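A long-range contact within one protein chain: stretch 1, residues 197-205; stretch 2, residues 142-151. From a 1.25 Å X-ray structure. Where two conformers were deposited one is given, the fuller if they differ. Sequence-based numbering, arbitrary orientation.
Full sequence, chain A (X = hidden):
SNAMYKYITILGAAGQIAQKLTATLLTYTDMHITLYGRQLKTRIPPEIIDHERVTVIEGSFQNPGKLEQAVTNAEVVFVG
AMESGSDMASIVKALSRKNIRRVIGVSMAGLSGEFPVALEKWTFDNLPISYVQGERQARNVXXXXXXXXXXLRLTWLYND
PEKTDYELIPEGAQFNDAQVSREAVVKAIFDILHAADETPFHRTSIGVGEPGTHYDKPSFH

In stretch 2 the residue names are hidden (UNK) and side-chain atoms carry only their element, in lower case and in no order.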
# COMPACT_ATOMS: atom_id res chain seq x y z
N ASP A 197 -7.08 11.52 14.43
CA ASP A 197 -5.71 11.78 14.81
C ASP A 197 -4.82 10.84 14.01
O ASP A 197 -4.69 9.66 14.31
CB ASP A 197 -5.52 11.59 16.31
CG ASP A 197 -4.08 11.89 16.77
OD1 ASP A 197 -3.23 12.21 15.90
OD2 ASP A 197 -3.80 11.75 17.98
N GLU A 198 -4.19 11.40 12.99
CA GLU A 198 -3.34 10.60 12.10
C GLU A 198 -1.86 10.77 12.41
O GLU A 198 -1.00 10.34 11.63
CB GLU A 198 -3.68 10.82 10.61
CG GLU A 198 -3.32 12.19 10.04
CD GLU A 198 -3.49 12.30 8.51
OE1 GLU A 198 -4.25 11.49 7.90
OE2 GLU A 198 -2.89 13.25 7.93
N THR A 199 -1.54 11.36 13.56
CA THR A 199 -0.13 11.54 13.92
C THR A 199 0.68 10.23 13.97
O THR A 199 1.85 10.25 13.56
CB THR A 199 0.07 12.39 15.19
OG1 THR A 199 -0.51 11.72 16.30
CG2 THR A 199 -0.56 13.78 15.02
N PRO A 200 0.10 9.10 14.43
CA PRO A 200 0.91 7.87 14.39
C PRO A 200 1.26 7.41 12.97
O PRO A 200 2.10 6.51 12.82
CB PRO A 200 0.02 6.80 15.04
CG PRO A 200 -0.95 7.59 15.88
CD PRO A 200 -1.20 8.87 15.11
N PHE A 201 0.61 8.00 11.96
CA PHE A 201 0.81 7.64 10.60
C PHE A 201 1.50 8.73 9.79
O PHE A 201 1.66 8.62 8.60
CB PHE A 201 -0.56 7.30 9.99
CG PHE A 201 -1.29 6.26 10.78
CD1 PHE A 201 -0.72 5.00 10.98
CD2 PHE A 201 -2.49 6.57 11.41
CE1 PHE A 201 -1.33 4.08 11.78
CE2 PHE A 201 -3.12 5.64 12.21
CZ PHE A 201 -2.55 4.39 12.39
N HIS A 202 1.89 9.82 10.45
CA HIS A 202 2.48 10.96 9.78
C HIS A 202 3.98 10.72 9.59
O HIS A 202 4.75 10.81 10.55
CB HIS A 202 2.27 12.22 10.63
CG HIS A 202 2.62 13.50 9.93
ND1 HIS A 202 3.91 13.98 9.82
CD2 HIS A 202 1.83 14.38 9.27
CE1 HIS A 202 3.89 15.10 9.11
NE2 HIS A 202 2.64 15.38 8.79
N ARG A 203 4.40 10.43 8.36
CA ARG A 203 5.81 10.16 8.05
C ARG A 203 6.33 9.04 8.93
O ARG A 203 7.39 9.15 9.54
CB ARG A 203 6.67 11.41 8.13
CG ARG A 203 6.22 12.45 7.12
CD ARG A 203 7.03 13.75 7.16
NE ARG A 203 8.48 13.56 6.98
CZ ARG A 203 9.11 13.39 5.82
NH1 ARG A 203 8.44 13.29 4.68
NH2 ARG A 203 10.45 13.28 5.78
N THR A 204 5.62 7.92 8.92
CA THR A 204 6.05 6.74 9.64
C THR A 204 5.94 5.49 8.76
O THR A 204 5.27 5.49 7.73
CB THR A 204 5.25 6.56 10.93
OG1 THR A 204 3.90 6.33 10.56
CG2 THR A 204 5.34 7.75 11.85
N SER A 205 6.62 4.44 9.20
CA SER A 205 6.64 3.15 8.55
C SER A 205 6.20 2.11 9.56
O SER A 205 6.89 1.86 10.56
CB SER A 205 8.04 2.84 8.10
OG SER A 205 8.03 1.55 7.51
N UNK A 142 10.83 7.36 -0.95
CA UNK A 142 9.65 7.91 -0.27
C UNK A 142 10.02 8.55 1.08
O UNK A 142 9.56 9.65 1.40
c UNK A 142 7.24 7.36 0.45
c UNK A 142 6.24 6.19 0.49
c UNK A 142 8.55 6.86 -0.14
c UNK A 142 6.66 8.56 -0.32
N UNK A 143 10.88 7.89 1.84
CA UNK A 143 11.31 8.49 3.14
C UNK A 143 12.09 9.81 3.00
O UNK A 143 12.06 10.66 3.90
c UNK A 143 12.13 7.53 3.96
n UNK A 143 15.70 4.08 4.95
c UNK A 143 12.23 5.39 5.30
c UNK A 143 11.39 6.30 4.33
n UNK A 143 13.62 5.11 4.84
n UNK A 143 14.06 3.46 6.44
c UNK A 143 14.46 4.22 5.42
N UNK A 144 12.82 9.95 1.91
CA UNK A 144 13.56 11.20 1.59
C UNK A 144 12.69 12.34 1.10
O UNK A 144 13.13 13.49 1.03
c UNK A 144 16.50 9.32 -0.14
o UNK A 144 17.35 8.46 0.18
o UNK A 144 16.28 9.66 -1.34
c UNK A 144 14.65 10.91 0.54
c UNK A 144 15.72 9.95 1.02
N UNK A 145 11.47 12.00 0.69
CA UNK A 145 10.57 12.98 0.23
C UNK A 145 10.09 13.81 1.37
O UNK A 145 10.28 13.46 2.56
c UNK A 145 9.41 12.29 -0.47
o UNK A 145 8.37 11.92 0.45
N UNK A 146 9.41 14.88 1.02
CA UNK A 146 8.79 15.72 1.97
C UNK A 146 7.31 15.40 2.19
O UNK A 146 6.57 16.14 2.85
c UNK A 146 8.50 17.29 -0.10
n UNK A 146 9.22 18.07 -0.95
c UNK A 146 8.98 17.15 1.41
o UNK A 146 7.50 16.66 -0.48
N UNK A 147 6.85 14.27 1.61
CA UNK A 147 5.44 13.92 1.60
C UNK A 147 5.01 13.45 2.98
O UNK A 147 5.83 12.91 3.77
c UNK A 147 5.43 13.22 -0.87
c UNK A 147 5.12 12.83 0.57
c UNK A 147 4.50 14.36 -1.35
c UNK A 147 5.31 12.05 -1.81
N UNK A 148 3.73 13.60 3.29
CA UNK A 148 3.18 13.03 4.49
C UNK A 148 2.85 11.56 4.21
O UNK A 148 1.70 11.20 3.88
c UNK A 148 1.40 13.18 6.24
c UNK A 148 1.96 13.79 4.98
o UNK A 148 2.07 12.33 6.86
n UNK A 148 0.17 13.51 6.59
N UNK A 149 3.88 10.70 4.31
CA UNK A 149 3.77 9.30 3.94
C UNK A 149 3.42 8.43 5.12
O UNK A 149 3.81 8.69 6.28
c UNK A 149 8.44 8.54 5.93
c UNK A 149 7.22 9.76 4.26
o UNK A 149 9.52 8.39 6.81
c UNK A 149 6.26 8.74 4.21
c UNK A 149 8.31 9.68 5.12
c UNK A 149 7.51 7.52 5.89
c UNK A 149 5.07 8.81 3.27
c UNK A 149 6.45 7.62 5.02
N UNK A 150 2.74 7.32 4.80
CA UNK A 150 2.72 6.16 5.69
C UNK A 150 3.16 4.97 4.86
O UNK A 150 2.50 4.66 3.84
o UNK A 150 0.67 7.06 6.71
c UNK A 150 1.40 4.83 7.36
c UNK A 150 1.31 5.86 6.25
N UNK A 151 4.25 4.32 5.25
CA UNK A 151 4.66 3.08 4.62
C UNK A 151 4.08 1.95 5.44
O UNK A 151 4.18 1.96 6.67
c UNK A 151 8.20 4.30 3.64
c UNK A 151 6.19 3.00 4.52
c UNK A 151 6.62 1.58 4.13
c UNK A 151 6.71 4.08 3.54
O HOH W 1 -0.62 11.17 8.73

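Position 142 carries four carbons, forked at the second; it lies in the helix and touches nothing on stretch 1. It is Leu142. Position 143 has three carbons, a nitrogen, then a carbon bearing two more nitrogens, a guanidinium: Arg143. Its side chain makes no close contact with stretch 1, and its backbone O lies 3.6 Å from Arg203 NH2. At 144, three carbons end in two oxygens, a carboxylate, and the CA-to-CB bond points away from stretch 1: Glu144.

Position 145 has one carbon and one oxygen, so it is Ser145. Its OG gives a hydrogen bond to Leu142 O (2.7 Å), tying the turn to the helix, while its backbone O faces stretch 1 and accepts from Arg203 NH1 (2.8 Å) and, weakly, from Arg203 NH2 (3.2 Å). Position 146 has two carbons, the second holding one oxygen and one nitrogen, and its CA-to-CB bond points away: an amide, Asn146. Position 147 again shows four carbons forked at the second, its CA-to-CB bond pointing away: Leu147. Its O takes a second bond from Arg203 NH1 (2.8 Å), and its N binds Ser145 OG (3.0 Å).

Position 148 is another two-carbon amide, whose end approaches stretch 1: Asn148. OD1 sits over one face of the His202 ring, 3.2 Å from CD2, and accepts a weak bond from Arg203 N (3.4 Å); ND2 gives a weak one to Glu198 OE2 (3.4 Å). Water 1 also links Asn148 ND2 (3.3 Å) to Glu198 O (3.0 Å).

Position 149 bears one carbon, then a six-carbon ring with one oxygen. Arg203 CA stands 3.7 Å from the ring centroid, nearly along the normal, a CH-pi contact: Tyr149. The guanidinium of Arg203 in turn has Tyr149 CE2 over one face. Position 150 has one carbon carrying an oxygen and a carbon; the oxygen donates to Phe201 O (2.6 Å): Thr150. Position 151 has four carbons forked at the first, one arm two carbons long; the short arm's carbon lies 3.7 Å from Ser205 OG: Ile151.

The contact is a short parallel pairing extended by one long arm. Tyr149 O accepts from Thr204 N (3.3 Å) and Ile151 N donates to Thr204 O (2.9 Å), so Thr204 is bound through both its backbone polar atoms; Thr204 and Thr150 share one sheet face, Ser205 and Ile151 the other. Before the strand, Arg203 passes the Tyr149 ring and reaches the turn, where its guanidinium edge meets two carbonyls. The rule is economical: strands set register, and one arginine reads backbone oxygens that a turn leaves available.

Stretch 2 142-151: LRESNLNYTI
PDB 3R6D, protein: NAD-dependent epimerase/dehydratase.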